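Local coordinates for protein betaine aldehyde dehydrogenase (Staphylococcus aureus subsp. aureus COL, PDB 4QTO) that probably catalyses the NAD-dependent oxidation of betaine aldehyde to glycine betaine, as an aldehyde dehydrogenase assembled from four chains, at residues K283-D291 / F425-A435; A435-A443 / P479-G487. All coordinates share one frame; numbering follows the deposited sequence.

Contact 1 of 2, residues K283-D291 / F425-A435; sequences KNPNIIFDD and FETEQEAIQLA
Phe425 turns the edge of its ring onto a face of Phe289, a T-shaped pair with centroids 5.2 Å apart and planes at 74°. The touching rim is CE1 and CZ of Phe425; CE1 comes to 3.6 Å from Phe289 CE1, while CZ lies off-centre over the Phe289 ring. Phe425 reaches this place with CG between its backbone N and carbonyl carbon (chi1 66°), which also brings one face of the ring over the methyl of Ala431, in the helix that follows. Phe289 has CG beside its own backbone N, and this brings the ring to the first turn of the helix, where Glu428 CA meets its edge in plane, 3.9 Å from CE1. Strand 285-288 and Phe425, at the end of strand 419-425, belong to the seven-stranded, mostly parallel sheet of the aldehyde dehydrogenase catalytic domain; helix 428-435 packs along its face, running antiparallel to strand 285-288 (171°) with the axes 9.8 Å apart. The helix turns Ala431 and Ala435 to the sheet. Ile287 sends its two branches to different turns, CG2 to Ala431 CB (4.0 Å) and CD1 to Ala435 CB (3.9 Å), and CG2 also meets Phe425 CE2. Pro285 CB rests against the same Ala435 methyl. Thr427 is the N-cap residue; its OG1 accepts from Glu430 N, while Glu430 OE1 accepts from Glu426 N (2.8 Å), the residue before the N-cap. The extended side chain of Glu428 ends in a salt bridge with Arg456. Beside Ala435, one water donates to both Lys283 O and Ala435 O.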
# COMPACT_ATOMS: atom_id res chain seq x y z
N LYS A 283 -3.84 29.72 11.20
CA LYS A 283 -3.38 30.51 12.37
C LYS A 283 -2.44 29.52 13.02
O LYS A 283 -2.80 28.78 13.94
CB LYS A 283 -4.57 30.80 13.29
CG LYS A 283 -4.18 31.41 14.60
CD LYS A 283 -3.33 32.65 14.42
CE LYS A 283 -4.05 33.71 13.62
NZ LYS A 283 -3.37 35.02 13.74
N ASN A 284 -1.19 29.52 12.53
CA ASN A 284 -0.30 28.41 12.86
C ASN A 284 0.49 28.63 14.11
O ASN A 284 1.19 29.64 14.20
CB ASN A 284 0.62 28.19 11.67
CG ASN A 284 -0.16 28.13 10.37
OD1 ASN A 284 -0.92 27.22 10.13
ND2 ASN A 284 -0.05 29.20 9.56
N PRO A 285 0.38 27.70 15.07
CA PRO A 285 1.09 27.87 16.33
C PRO A 285 2.57 27.52 16.27
O PRO A 285 2.95 26.54 15.65
CB PRO A 285 0.34 26.93 17.26
CG PRO A 285 -0.09 25.81 16.38
CD PRO A 285 -0.42 26.46 15.07
N ASN A 286 3.38 28.28 17.01
CA ASN A 286 4.81 28.01 17.18
C ASN A 286 4.97 27.88 18.69
O ASN A 286 4.96 28.90 19.41
CB ASN A 286 5.62 29.13 16.58
CG ASN A 286 7.09 28.85 16.59
OD1 ASN A 286 7.53 27.86 17.20
ND2 ASN A 286 7.87 29.69 15.93
N ILE A 287 5.04 26.66 19.19
CA ILE A 287 5.03 26.38 20.61
C ILE A 287 6.46 26.20 21.13
O ILE A 287 7.17 25.29 20.71
CB ILE A 287 4.23 25.09 20.89
CG1 ILE A 287 2.79 25.24 20.37
CG2 ILE A 287 4.23 24.74 22.35
CD1 ILE A 287 2.00 23.96 20.38
N ILE A 288 6.84 27.05 22.07
CA ILE A 288 8.20 27.08 22.60
C ILE A 288 8.21 26.79 24.09
O ILE A 288 7.71 27.57 24.90
CB ILE A 288 8.83 28.44 22.29
CG1 ILE A 288 8.77 28.76 20.78
CG2 ILE A 288 10.25 28.51 22.83
CD1 ILE A 288 9.15 30.18 20.47
N PHE A 289 8.76 25.64 24.45
CA PHE A 289 8.88 25.24 25.86
C PHE A 289 10.12 25.82 26.50
O PHE A 289 11.08 26.22 25.81
CB PHE A 289 8.91 23.73 25.96
CG PHE A 289 7.56 23.08 25.80
CD1 PHE A 289 6.74 22.93 26.91
CD2 PHE A 289 7.10 22.68 24.57
CE1 PHE A 289 5.49 22.36 26.79
CE2 PHE A 289 5.85 22.09 24.44
CZ PHE A 289 5.04 21.93 25.57
N ASP A 290 10.14 25.84 27.84
CA ASP A 290 11.28 26.38 28.58
C ASP A 290 12.55 25.55 28.43
O ASP A 290 13.62 26.01 28.79
CB ASP A 290 10.93 26.79 30.02
CG ASP A 290 10.60 25.67 30.93
OD1 ASP A 290 10.98 24.50 30.65
OD2 ASP A 290 9.97 25.98 31.99
N ASP A 291 12.43 24.34 27.87
CA ASP A 291 13.57 23.51 27.59
C ASP A 291 13.92 23.40 26.11
O ASP A 291 14.65 22.49 25.70
CB ASP A 291 13.45 22.12 28.24
CG ASP A 291 12.28 21.32 27.72
OD1 ASP A 291 11.49 21.83 26.91
OD2 ASP A 291 12.15 20.13 28.15
N PHE A 425 1.86 30.20 28.10
CA PHE A 425 1.17 29.01 28.59
C PHE A 425 1.93 28.46 29.80
O PHE A 425 3.15 28.59 29.90
CB PHE A 425 0.99 27.93 27.55
CG PHE A 425 2.27 27.30 27.07
CD1 PHE A 425 2.83 26.24 27.78
CD2 PHE A 425 2.90 27.75 25.92
CE1 PHE A 425 4.01 25.64 27.34
CE2 PHE A 425 4.06 27.15 25.47
CZ PHE A 425 4.61 26.09 26.18
N GLU A 426 1.22 27.82 30.72
CA GLU A 426 1.86 27.32 31.93
C GLU A 426 2.37 25.90 31.78
O GLU A 426 3.50 25.58 32.18
CB GLU A 426 0.87 27.41 33.10
CG GLU A 426 1.46 27.08 34.45
CD GLU A 426 2.55 28.06 34.90
OE1 GLU A 426 2.54 29.25 34.49
OE2 GLU A 426 3.39 27.61 35.69
N THR A 427 1.53 25.03 31.23
CA THR A 427 1.79 23.63 31.11
C THR A 427 1.67 23.10 29.68
O THR A 427 1.09 23.73 28.81
CB THR A 427 0.71 22.84 31.93
OG1 THR A 427 -0.59 23.08 31.36
CG2 THR A 427 0.70 23.25 33.42
N GLU A 428 2.16 21.90 29.49
CA GLU A 428 2.01 21.20 28.22
C GLU A 428 0.52 21.12 27.81
O GLU A 428 0.16 21.35 26.65
CB GLU A 428 2.63 19.84 28.43
CG GLU A 428 2.53 18.87 27.32
CD GLU A 428 3.13 17.51 27.71
OE1 GLU A 428 4.03 17.45 28.58
OE2 GLU A 428 2.71 16.52 27.08
N GLN A 429 -0.34 20.81 28.77
CA GLN A 429 -1.78 20.71 28.51
C GLN A 429 -2.37 22.03 28.04
O GLN A 429 -3.17 22.07 27.10
CB GLN A 429 -2.52 20.19 29.76
CG GLN A 429 -2.16 18.75 30.15
CD GLN A 429 -0.76 18.52 30.75
OE1 GLN A 429 -0.08 19.43 31.29
NE2 GLN A 429 -0.33 17.25 30.69
N GLU A 430 -1.96 23.12 28.68
CA GLU A 430 -2.44 24.46 28.27
C GLU A 430 -1.92 24.85 26.87
O GLU A 430 -2.65 25.42 26.07
CB GLU A 430 -2.06 25.53 29.29
CG GLU A 430 -2.74 26.85 28.94
CD GLU A 430 -2.52 27.99 29.93
OE1 GLU A 430 -1.54 27.98 30.71
OE2 GLU A 430 -3.35 28.90 29.91
N ALA A 431 -0.67 24.50 26.56
CA ALA A 431 -0.10 24.76 25.22
C ALA A 431 -0.97 24.11 24.13
O ALA A 431 -1.30 24.72 23.12
CB ALA A 431 1.33 24.25 25.11
N ILE A 432 -1.30 22.85 24.36
CA ILE A 432 -2.15 22.11 23.42
C ILE A 432 -3.55 22.74 23.30
O ILE A 432 -4.07 22.92 22.19
CB ILE A 432 -2.26 20.63 23.85
CG1 ILE A 432 -0.89 19.94 23.72
CG2 ILE A 432 -3.34 19.95 23.04
CD1 ILE A 432 -0.81 18.65 24.51
N GLN A 433 -4.16 23.07 24.44
CA GLN A 433 -5.50 23.66 24.45
C GLN A 433 -5.54 24.98 23.68
O GLN A 433 -6.42 25.21 22.86
CB GLN A 433 -6.00 23.86 25.87
CG GLN A 433 -6.33 22.58 26.60
CD GLN A 433 -6.72 22.79 28.04
OE1 GLN A 433 -6.90 23.93 28.50
NE2 GLN A 433 -6.85 21.69 28.78
N LEU A 434 -4.56 25.85 23.92
CA LEU A 434 -4.48 27.13 23.22
C LEU A 434 -4.20 26.95 21.74
O LEU A 434 -4.84 27.56 20.89
CB LEU A 434 -3.41 28.02 23.84
CG LEU A 434 -3.75 28.57 25.22
CD1 LEU A 434 -2.53 29.29 25.77
CD2 LEU A 434 -4.93 29.53 25.12
N ALA A 435 -3.25 26.09 21.41
CA ALA A 435 -2.90 25.87 20.01
C ALA A 435 -4.09 25.37 19.19
O ALA A 435 -4.23 25.78 18.03
CB ALA A 435 -1.73 24.90 19.91
O HOH W 1 -3.68 28.32 16.82

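Contact 2 of 2, residues A435-A443 / P479-G487; sequences ANDSIYGLA and PWGGYKQSG. With NA (sodium ion), chain E.
Lys484 reaches across to the 435-443 loop, where four acceptors surround the three N-H of its ammonium group: NZ gives a bond of 2.8 Å to Ser438 O, another to a water, and weak ones to Asn436 O and Tyr440 O, which probably share a proton. The chain bends at chi3 (58°) to bring NZ there. Backbone bonds run alongside, Gln485 N to Ile439 O (2.9 Å) and Tyr483 N to Gly441 O, the latter N-H arriving from above the carbonyl plane. Ser486 OG accepts Gly441 N at 2.9 Å, nearly straight (165°), and is also hydrogen-bonded to Gly281 O; it sits at the edge of the Tyr440 ring. Ser438 OG takes Tyr440 N in an ST turn. Segment 479-487 leads from the catalytic domain to the Rossmann-like NAD-binding domain; 435-443 is a turn of the catalytic domain packed against it. Among van der Waals contacts, Leu442 CD1 lies against Gly481 C (3.6 Å) and Ile439 CB is 3.7 Å from Gln485 NE2; the OE1 of that amide is hydrogen-bonded to Lys263. Apolar Leu442 CD2 meets Trp480 CZ2, the side chains crossing at about a right angle. The sodium ion is bound by Lys484 O and Gly487 O (both 2.3 Å), two waters and Val273 O of the second subunit.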
# COMPACT_ATOMS: atom_id res chain seq x y z
N ALA A 435 -3.25 26.09 21.41
CA ALA A 435 -2.90 25.87 20.01
C ALA A 435 -4.09 25.37 19.19
O ALA A 435 -4.23 25.78 18.03
CB ALA A 435 -1.73 24.90 19.91
N ASN A 436 -4.92 24.52 19.80
CA ASN A 436 -6.08 23.96 19.14
C ASN A 436 -7.31 24.88 19.19
O ASN A 436 -8.32 24.58 18.52
CB ASN A 436 -6.43 22.59 19.73
CG ASN A 436 -5.51 21.50 19.23
OD1 ASN A 436 -4.95 21.58 18.13
ND2 ASN A 436 -5.40 20.44 20.01
N ASP A 437 -7.18 26.00 19.90
CA ASP A 437 -8.30 26.94 20.03
C ASP A 437 -8.27 27.98 18.90
O ASP A 437 -7.89 29.15 19.11
CB ASP A 437 -8.25 27.66 21.38
CG ASP A 437 -9.47 28.53 21.63
OD1 ASP A 437 -10.50 28.27 20.99
OD2 ASP A 437 -9.41 29.47 22.48
N SER A 438 -8.57 27.51 17.69
CA SER A 438 -8.72 28.39 16.53
C SER A 438 -9.59 27.61 15.56
O SER A 438 -9.85 26.41 15.76
CB SER A 438 -7.40 28.81 15.80
OG SER A 438 -6.98 27.91 14.81
N ILE A 439 -10.04 28.29 14.53
CA ILE A 439 -10.85 27.61 13.52
C ILE A 439 -9.99 26.90 12.50
O ILE A 439 -10.55 26.16 11.67
CB ILE A 439 -11.78 28.60 12.76
CG1 ILE A 439 -10.97 29.63 11.95
CG2 ILE A 439 -12.72 29.32 13.73
CD1 ILE A 439 -11.81 30.47 11.00
N TYR A 440 -8.67 27.09 12.56
CA TYR A 440 -7.76 26.61 11.55
C TYR A 440 -7.08 25.31 11.94
O TYR A 440 -7.30 24.77 13.03
CB TYR A 440 -6.74 27.70 11.25
CG TYR A 440 -7.33 28.91 10.51
CD1 TYR A 440 -7.67 28.80 9.17
CD2 TYR A 440 -7.48 30.11 11.12
CE1 TYR A 440 -8.17 29.87 8.45
CE2 TYR A 440 -7.97 31.21 10.41
CZ TYR A 440 -8.32 31.07 9.09
OH TYR A 440 -8.80 32.11 8.30
N GLY A 441 -6.24 24.79 11.06
CA GLY A 441 -5.57 23.51 11.33
C GLY A 441 -4.53 23.13 10.31
O GLY A 441 -4.43 21.95 9.94
N LEU A 442 -3.73 24.08 9.85
CA LEU A 442 -2.78 23.80 8.76
C LEU A 442 -1.42 23.24 9.17
O LEU A 442 -1.03 22.13 8.75
CB LEU A 442 -2.57 25.04 7.89
CG LEU A 442 -1.74 24.83 6.63
CD1 LEU A 442 -2.42 23.85 5.68
CD2 LEU A 442 -1.57 26.15 5.89
N ALA A 443 -0.68 23.99 9.97
CA ALA A 443 0.67 23.58 10.37
C ALA A 443 1.06 24.20 11.67
O ALA A 443 0.41 25.14 12.12
CB ALA A 443 1.66 24.01 9.29
N PRO A 479 2.23 14.64 2.21
CA PRO A 479 1.01 15.43 1.99
C PRO A 479 0.92 16.64 2.89
O PRO A 479 1.39 16.61 4.04
CB PRO A 479 -0.10 14.45 2.32
CG PRO A 479 0.52 13.54 3.35
CD PRO A 479 1.94 13.33 2.82
N TRP A 480 0.34 17.69 2.34
CA TRP A 480 0.18 19.00 2.99
C TRP A 480 -1.27 19.44 2.89
O TRP A 480 -1.85 19.39 1.79
CB TRP A 480 1.05 19.99 2.24
CG TRP A 480 0.95 21.41 2.69
CD1 TRP A 480 0.05 22.35 2.27
CD2 TRP A 480 1.74 22.03 3.71
NE1 TRP A 480 0.25 23.52 2.95
CE2 TRP A 480 1.28 23.35 3.84
CE3 TRP A 480 2.80 21.59 4.52
CZ2 TRP A 480 1.85 24.24 4.75
CZ3 TRP A 480 3.37 22.46 5.40
CH2 TRP A 480 2.89 23.79 5.52
N GLY A 481 -1.84 19.89 3.99
CA GLY A 481 -3.22 20.36 3.96
C GLY A 481 -3.77 20.57 5.34
O GLY A 481 -3.09 20.30 6.34
N GLY A 482 -5.00 21.03 5.42
CA GLY A 482 -5.49 21.41 6.72
C GLY A 482 -6.66 20.71 7.32
O GLY A 482 -7.52 20.20 6.60
N TYR A 483 -6.59 20.60 8.64
CA TYR A 483 -7.76 20.20 9.42
C TYR A 483 -8.69 21.41 9.49
O TYR A 483 -8.29 22.56 9.24
CB TYR A 483 -7.37 19.84 10.87
CG TYR A 483 -6.61 18.55 11.19
CD1 TYR A 483 -5.50 18.13 10.45
CD2 TYR A 483 -7.00 17.77 12.28
CE1 TYR A 483 -4.79 16.98 10.79
CE2 TYR A 483 -6.29 16.62 12.63
CZ TYR A 483 -5.18 16.25 11.88
OH TYR A 483 -4.43 15.12 12.21
N LYS A 484 -9.95 21.17 9.85
CA LYS A 484 -10.88 22.24 10.16
C LYS A 484 -11.01 23.25 9.03
O LYS A 484 -11.18 22.84 7.87
CB LYS A 484 -10.47 22.83 11.54
CG LYS A 484 -10.54 21.80 12.68
CD LYS A 484 -9.60 22.12 13.86
CE LYS A 484 -9.88 23.48 14.46
NZ LYS A 484 -8.90 23.79 15.56
N GLN A 485 -10.98 24.56 9.31
CA GLN A 485 -11.25 25.54 8.27
C GLN A 485 -10.03 25.86 7.41
O GLN A 485 -10.11 26.72 6.53
CB GLN A 485 -11.92 26.79 8.79
CG GLN A 485 -13.21 26.51 9.57
CD GLN A 485 -14.15 27.70 9.66
OE1 GLN A 485 -14.26 28.47 8.73
NE2 GLN A 485 -14.81 27.84 10.77
N SER A 486 -8.93 25.14 7.62
CA SER A 486 -7.76 25.34 6.77
C SER A 486 -7.89 24.67 5.41
O SER A 486 -7.07 24.91 4.53
CB SER A 486 -6.47 24.94 7.47
OG SER A 486 -6.13 25.93 8.43
N GLY A 487 -8.88 23.80 5.23
CA GLY A 487 -9.08 23.18 3.93
C GLY A 487 -9.83 21.88 3.90
O GLY A 487 -10.42 21.46 4.89
NA NA E . -11.92 21.04 6.62
O HOH W 2 -6.29 23.07 15.09
O HOH W 3 -0.02 20.95 6.29
O HOH W 4 -10.24 19.29 6.78
O HOH W 5 -13.17 19.77 8.28

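Ala435 belongs to both contacts: its methyl packs on the sheet in contact 1, and from it the chain leaves helix 428-436 to form the loop of contact 2. The centres lie about 16 Å apart, and the two meet again where Asn284 OD1 probably accepts Ala443 N (3.2 Å) and Lys283 N packs against Tyr440 CB (3.5 Å). Asn284 ND2 bonds the backbone oxygen of the modified cysteine at position 313, probably the catalytic thiol as in other aldehyde dehydrogenases. The Tyr440 side chain is about 8 Å from the bound PEG, which occupies the active site. Contact 1, centred about 26 Å from the chain's centre, touches no other chain; contact 2, at about 14 Å, reaches the second subunit, partly through sodium.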